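Local coordinates for putative polysaccharide deacetylase (Bdellovibrio bacteriovorus HD100, PDB 5JP6), which probably removes acetyl groups from peptidoglycan sugars, as a zinc-binding hydrolase of carbohydrate esterase family 4, at residues T184-R189 / R340-M345; A55-W60 / T91-E96. The protein carries 1 engineered substitution. All blocks are in the same frame, centred on the assembly; numbering follows the deposited sequence.

Contact 1 of 2, residues T184-R189 / R340-M345; sequences TDAILR and RTAEIM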
loop_
_atom_site.group_PDB
_atom_site.type_symbol
_atom_site.label_atom_id
_atom_site.label_comp_id
_atom_site.label_asym_id
_atom_site.label_seq_id
_atom_site.Cartn_x
_atom_site.Cartn_y
_atom_site.Cartn_z
ATOM N N THR A 184 -2.111 -1.569 8.378
ATOM C CA THR A 184 -2.551 -0.202 8.308
ATOM C C THR A 184 -2.653 0.402 9.713
ATOM O O THR A 184 -2.247 1.547 9.929
ATOM C CB THR A 184 -3.895 -0.101 7.521
ATOM O OG1 THR A 184 -3.681 -0.544 6.187
ATOM C CG2 THR A 184 -4.399 1.328 7.524
ATOM N N ASP A 185 -3.184 -0.376 10.672
ATOM C CA ASP A 185 -3.287 0.106 12.046
ATOM C C ASP A 185 -1.874 0.405 12.597
ATOM O O ASP A 185 -1.704 1.351 13.336
ATOM C CB ASP A 185 -4.068 -0.869 12.932
ATOM C CG ASP A 185 -5.539 -0.856 12.656
ATOM O OD1 ASP A 185 -6.120 0.233 12.644
ATOM O OD2 ASP A 185 -6.096 -1.982 12.403
ATOM N N ALA A 186 -0.870 -0.408 12.268
ATOM C CA ALA A 186 0.502 -0.111 12.715
ATOM C C ALA A 186 0.993 1.229 12.130
ATOM O O ALA A 186 1.588 2.036 12.826
ATOM C CB ALA A 186 1.462 -1.229 12.341
ATOM N N ILE A 187 0.706 1.458 10.854
ATOM C CA ILE A 187 1.050 2.715 10.211
ATOM C C ILE A 187 0.300 3.883 10.909
ATOM O O ILE A 187 0.902 4.927 11.225
ATOM C CB ILE A 187 0.884 2.628 8.681
ATOM C CG1 ILE A 187 2.027 1.782 8.070
ATOM C CG2 ILE A 187 0.811 4.025 8.077
ATOM C CD1 ILE A 187 1.754 1.264 6.683
ATOM N N LEU A 188 -0.987 3.695 11.197
ATOM C CA LEU A 188 -1.764 4.723 11.906
ATOM C C LEU A 188 -1.143 5.053 13.261
ATOM O O LEU A 188 -1.055 6.215 13.642
ATOM C CB LEU A 188 -3.211 4.296 12.096
ATOM C CG LEU A 188 -4.065 4.198 10.849
ATOM C CD1 LEU A 188 -5.461 3.712 11.170
ATOM C CD2 LEU A 188 -4.156 5.541 10.115
ATOM N N ARG A 189 -0.727 4.021 14.003
ATOM C CA ARG A 189 -0.128 4.258 15.328
ATOM C C ARG A 189 1.136 5.083 15.187
ATOM O O ARG A 189 1.360 6.033 15.932
ATOM C CB ARG A 189 0.202 2.951 16.029
ATOM C CG ARG A 189 -1.026 2.176 16.447
ATOM C CD ARG A 189 -0.665 1.010 17.321
ATOM N NE ARG A 189 -0.083 -0.118 16.579
ATOM C CZ ARG A 189 -0.770 -1.107 16.004
ATOM N NH1 ARG A 189 -2.090 -1.111 16.009
ATOM N NH2 ARG A 189 -0.126 -2.092 15.394
ATOM N N ARG A 340 6.649 -4.563 5.552
ATOM C CA ARG A 340 7.938 -3.978 5.931
ATOM C C ARG A 340 7.838 -2.461 6.055
ATOM O O ARG A 340 8.520 -1.873 6.863
ATOM C CB ARG A 340 9.013 -4.368 4.941
ATOM C CG ARG A 340 10.419 -4.070 5.404
ATOM C CD ARG A 340 11.421 -4.693 4.435
ATOM N NE ARG A 340 11.207 -6.102 4.155
ATOM C CZ ARG A 340 11.776 -7.137 4.800
ATOM N NH1 ARG A 340 12.539 -6.966 5.854
ATOM N NH2 ARG A 340 11.564 -8.357 4.376
ATOM N N THR A 341 6.945 -1.864 5.273
ATOM C CA THR A 341 6.694 -0.431 5.399
ATOM C C THR A 341 6.146 -0.065 6.770
ATOM O O THR A 341 6.593 0.941 7.387
ATOM C CB THR A 341 5.797 0.039 4.257
ATOM O OG1 THR A 341 6.473 -0.193 3.018
ATOM C CG2 THR A 341 5.404 1.526 4.373
ATOM N N ALA A 342 5.219 -0.877 7.287
ATOM C CA ALA A 342 4.717 -0.649 8.662
ATOM C C ALA A 342 5.878 -0.862 9.667
ATOM O O ALA A 342 6.024 -0.088 10.639
ATOM C CB ALA A 342 3.521 -1.542 8.971
ATOM N N GLU A 343 6.729 -1.885 9.446
ATOM C CA GLU A 343 7.800 -2.166 10.378
ATOM C C GLU A 343 8.790 -1.008 10.490
ATOM O O GLU A 343 9.362 -0.803 11.553
ATOM C CB GLU A 343 8.575 -3.429 9.952
ATOM C CG GLU A 343 7.773 -4.719 9.988
ATOM C CD GLU A 343 7.622 -5.296 11.383
ATOM O OE1 GLU A 343 8.451 -5.043 12.298
ATOM O OE2 GLU A 343 6.654 -6.090 11.575
ATOM N N ILE A 344 9.033 -0.305 9.373
ATOM C CA ILE A 344 10.017 0.780 9.370
ATOM C C ILE A 344 9.412 2.167 9.595
ATOM O O ILE A 344 10.155 3.149 9.671
ATOM C CB ILE A 344 10.867 0.809 8.084
ATOM C CG1 ILE A 344 10.030 1.151 6.839
ATOM C CG2 ILE A 344 11.609 -0.522 7.922
ATOM C CD1 ILE A 344 10.778 1.976 5.832
ATOM N N MET A 345 8.087 2.244 9.764
ATOM C CA MET A 345 7.467 3.565 9.750
ATOM C C MET A 345 7.922 4.463 10.920
ATOM O O MET A 345 8.272 5.640 10.699
ATOM C CB MET A 345 5.951 3.468 9.633
ATOM C CG MET A 345 5.259 4.807 9.343
ATOM S SD MET A 345 5.861 5.659 7.850
ATOM C CE MET A 345 5.672 4.406 6.589
#
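Ile187 meets Ala342 where two helices run almost parallel. Its CG1 methylene lies 3.7 Å from Ala342 CA, and the Ala342 methyl is almost as close to the same carbon, so the branch rests across the alanine and touches both backbone and side chain. The torsion explains this reach: with chi1 at -73°, CG1 stands beside the backbone N and anti to the carbonyl carbon, and the nearly extended chi2 carries CD1 on to the same alanine and to the Thr341 methyl, Ile187 CD1 to Thr341 CG2 being 4.3 Å. Next to Ile187, Ala186 CB faces Ala342 CB methyl to methyl at 4.0 Å. Ala342 thus receives two successive residues of the other helix, and the two alanines are consistent with the close approach of the segment axes, 8.7 Å at an angle of 20°.

The hydroxyls of the two threonines are bonded outside the two segments. Thr341 OG1 is hydrogen-bonded to Asp307 OD2, while its methyl is turned to Ile187. Thr184 OG1 bonds to Asp336 OD2 and to His180 N, tying helix 183-193 to the loop before helix 339-354; Ile187 also touches Asp336.

Helices 183-193 and 339-354 follow strands 170-176 and 330-335, which are paired in parallel, so the contact joins neighbouring outer helices of the NodB-type beta/alpha fold. Helix 211-219 packs against Thr184 and Leu188 on one flank, and helix 313-327 receives Ile344 on another.

Contact 2 of 2, residues A55-W60 / T91-E96; sequences ALFANW and TLFENE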
loop_
_atom_site.group_PDB
_atom_site.type_symbol
_atom_site.label_atom_id
_atom_site.label_comp_id
_atom_site.label_asym_id
_atom_site.label_seq_id
_atom_site.Cartn_x
_atom_site.Cartn_y
_atom_site.Cartn_z
ATOM N N ALA A 55 -1.711 -12.587 -8.004
ATOM C CA ALA A 55 -2.225 -13.231 -9.225
ATOM C C ALA A 55 -2.023 -14.741 -9.157
ATOM O O ALA A 55 -2.929 -15.507 -9.544
ATOM C CB ALA A 55 -1.543 -12.686 -10.467
ATOM N N LEU A 56 -0.845 -15.177 -8.673
ATOM C CA LEU A 56 -0.539 -16.627 -8.577
ATOM C C LEU A 56 -1.587 -17.313 -7.678
ATOM O O LEU A 56 -2.165 -18.359 -8.030
ATOM C CB LEU A 56 0.850 -16.853 -7.988
ATOM C CG LEU A 56 2.054 -16.506 -8.865
ATOM C CD1 LEU A 56 3.332 -16.833 -8.116
ATOM C CD2 LEU A 56 1.982 -17.280 -10.183
ATOM N N PHE A 57 -1.854 -16.726 -6.519
ATOM C CA PHE A 57 -2.819 -17.331 -5.579
ATOM C C PHE A 57 -4.259 -17.236 -6.089
ATOM O O PHE A 57 -5.024 -18.159 -5.851
ATOM C CB PHE A 57 -2.700 -16.767 -4.150
ATOM C CG PHE A 57 -1.727 -17.498 -3.273
ATOM C CD1 PHE A 57 -0.363 -17.210 -3.455
ATOM C CD2 PHE A 57 -2.089 -18.431 -2.332
ATOM C CE1 PHE A 57 0.590 -17.848 -2.673
ATOM C CE2 PHE A 57 -1.128 -19.059 -1.562
ATOM C CZ PHE A 57 0.207 -18.760 -1.739
ATOM N N ALA A 58 -4.625 -16.170 -6.809
ATOM C CA ALA A 58 -5.963 -16.125 -7.386
ATOM C C ALA A 58 -6.119 -17.296 -8.362
ATOM O O ALA A 58 -7.126 -18.007 -8.371
ATOM C CB ALA A 58 -6.227 -14.805 -8.078
ATOM N N ASN A 59 -5.107 -17.541 -9.171
ATOM C CA ASN A 59 -5.183 -18.659 -10.100
ATOM C C ASN A 59 -5.191 -20.001 -9.381
ATOM O O ASN A 59 -5.942 -20.883 -9.756
ATOM C CB ASN A 59 -4.022 -18.631 -11.075
ATOM C CG ASN A 59 -4.057 -19.808 -12.031
ATOM O OD1 ASN A 59 -4.994 -19.959 -12.831
ATOM N ND2 ASN A 59 -3.087 -20.679 -11.916
ATOM N N TRP A 60 -4.360 -20.152 -8.350
ATOM C CA TRP A 60 -4.358 -21.402 -7.568
ATOM C C TRP A 60 -5.695 -21.635 -6.864
ATOM O O TRP A 60 -6.154 -22.759 -6.792
ATOM C CB TRP A 60 -3.181 -21.479 -6.565
ATOM C CG TRP A 60 -1.863 -21.645 -7.260
ATOM C CD1 TRP A 60 -1.620 -22.374 -8.414
ATOM C CD2 TRP A 60 -0.604 -21.119 -6.854
ATOM N NE1 TRP A 60 -0.302 -22.298 -8.748
ATOM C CE2 TRP A 60 0.352 -21.531 -7.822
ATOM C CE3 TRP A 60 -0.182 -20.328 -5.783
ATOM C CZ2 TRP A 60 1.700 -21.190 -7.742
ATOM C CZ3 TRP A 60 1.156 -19.990 -5.706
ATOM C CH2 TRP A 60 2.092 -20.416 -6.684
ATOM N N THR A 91 8.837 -13.448 2.715
ATOM C CA THR A 91 8.044 -12.240 2.978
ATOM C C THR A 91 7.261 -11.761 1.755
ATOM O O THR A 91 6.243 -11.093 1.896
ATOM C CB THR A 91 8.828 -11.054 3.597
ATOM O OG1 THR A 91 9.765 -10.502 2.664
ATOM C CG2 THR A 91 9.523 -11.501 4.878
ATOM N N LEU A 92 7.730 -12.099 0.556
ATOM C CA LEU A 92 7.022 -11.731 -0.669
ATOM C C LEU A 92 5.603 -12.342 -0.721
ATOM O O LEU A 92 4.723 -11.799 -1.371
ATOM C CB LEU A 92 7.835 -12.177 -1.887
ATOM C CG LEU A 92 7.364 -11.705 -3.244
ATOM C CD1 LEU A 92 7.415 -10.186 -3.382
ATOM C CD2 LEU A 92 8.229 -12.342 -4.321
ATOM N N PHE A 93 5.434 -13.498 -0.079
ATOM C CA PHE A 93 4.180 -14.245 -0.088
ATOM C C PHE A 93 3.377 -14.085 1.194
ATOM O O PHE A 93 2.349 -14.713 1.359
ATOM C CB PHE A 93 4.496 -15.729 -0.314
ATOM C CG PHE A 93 5.039 -16.027 -1.662
ATOM C CD1 PHE A 93 4.169 -16.271 -2.733
ATOM C CD2 PHE A 93 6.425 -16.061 -1.877
ATOM C CE1 PHE A 93 4.669 -16.523 -3.996
ATOM C CE2 PHE A 93 6.916 -16.340 -3.144
ATOM C CZ PHE A 93 6.036 -16.554 -4.200
ATOM N N GLU A 94 3.867 -13.270 2.124
ATOM C CA GLU A 94 3.238 -13.159 3.442
ATOM C C GLU A 94 1.777 -12.758 3.335
ATOM O O GLU A 94 0.923 -13.320 4.037
ATOM C CB GLU A 94 3.976 -12.144 4.300
ATOM C CG GLU A 94 3.394 -11.927 5.675
ATOM C CD GLU A 94 4.251 -11.081 6.578
ATOM O OE1 GLU A 94 5.222 -10.467 6.111
ATOM O OE2 GLU A 94 3.871 -11.033 7.800
ATOM N N ASN A 95 1.466 -11.763 2.502
ATOM C CA ASN A 95 0.073 -11.314 2.455
ATOM C C ASN A 95 -0.833 -12.429 1.962
ATOM O O ASN A 95 -1.938 -12.606 2.460
ATOM C CB ASN A 95 -0.088 -10.098 1.559
ATOM C CG ASN A 95 0.409 -8.847 2.201
ATOM O OD1 ASN A 95 1.117 -8.883 3.209
ATOM N ND2 ASN A 95 -0.014 -7.720 1.658
ATOM N N GLU A 96 -0.336 -13.217 1.011
ATOM C CA GLU A 96 -1.160 -14.322 0.492
ATOM C C GLU A 96 -1.328 -15.409 1.554
ATOM O O GLU A 96 -2.396 -15.996 1.679
ATOM C CB GLU A 96 -0.584 -14.888 -0.799
ATOM C CG GLU A 96 -0.611 -13.916 -1.958
ATOM C CD GLU A 96 -1.962 -13.301 -2.182
ATOM O OE1 GLU A 96 -2.963 -14.076 -2.244
ATOM O OE2 GLU A 96 -2.009 -12.063 -2.352
#
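Phe57 and Glu96 bring the backbones nearest, their CA atoms 7.0 Å apart, where helix 55-60 faces the segment 91-96, whose last residues lie on helix 94-98. The central meeting is between the Phe57 ring and the aliphatic part of Glu96. Glu96 CB sits over one ring face in a CH-pi contact, 3.7 Å from the Phe57 centroid and only 17° off the normal, displaced a little toward the CD1 rim. Glu96 CG continues along the same rim, 3.6 Å from Phe57 CD1. A bend at chi2 (-51°) folds the carboxylate back toward the root of the phenylalanine, where Glu96 OE1 comes to 3.3 Å from Phe57 CB. The carboxylate plane is turned 40° from that of the ring, and the two side chains slide past one another in opposite directions.

Over the opposite face of Phe57 comes the edge of the Trp60 indole, one turn further along the helix, with CE3 offset toward the rim, so that the phenyl ring lies between the Glu96 methylene and an indole edge. Phe93 CD1 lies near the plane of the Phe57 ring, 3.9 Å from Phe57 CE1, and the two side chains cross at about a right angle. Leu56 extends the apolar patch, Leu56 CD1 approaching the edge of the Phe93 ring 4.3 Å from Phe93 CE1. Pro53 and Ala33, from helices 53-66 and 24-39, also touch Phe93 and place the contact within the N-terminal helical part of the chain.

The contact therefore uses Glu96 in two ways. Its methylenes pack as apolar surface against an aromatic face, whereas OE1, buried beside Phe57 CB, is hydrogen-bonded outside the two segments, which probably offsets the cost of placing a carboxylate among aromatic and aliphatic groups.

How the contacts relate
Both contacts are buried, but they join different elements. Contact 1 packs two helices of the beta/alpha fold, its centre about 11 Å from the centre of the chain; contact 2, with its centre somewhat further out at about 15 Å, joins helices of the N-terminal part. Contact 1 is made by aliphatic groups alone, whereas contact 2 spans a wider backbone separation with aromatic rings and a glutamate chain. With the contact centres about 21 Å apart, they are nevertheless connected: Arg340 NH2 lies 3.3 Å from Thr91 OG1, a weak hydrogen bond. Further polar links reinforce this boundary, since Arg339 pairs with Glu94, and Asn95 bonds to Tyr183 and Ile337.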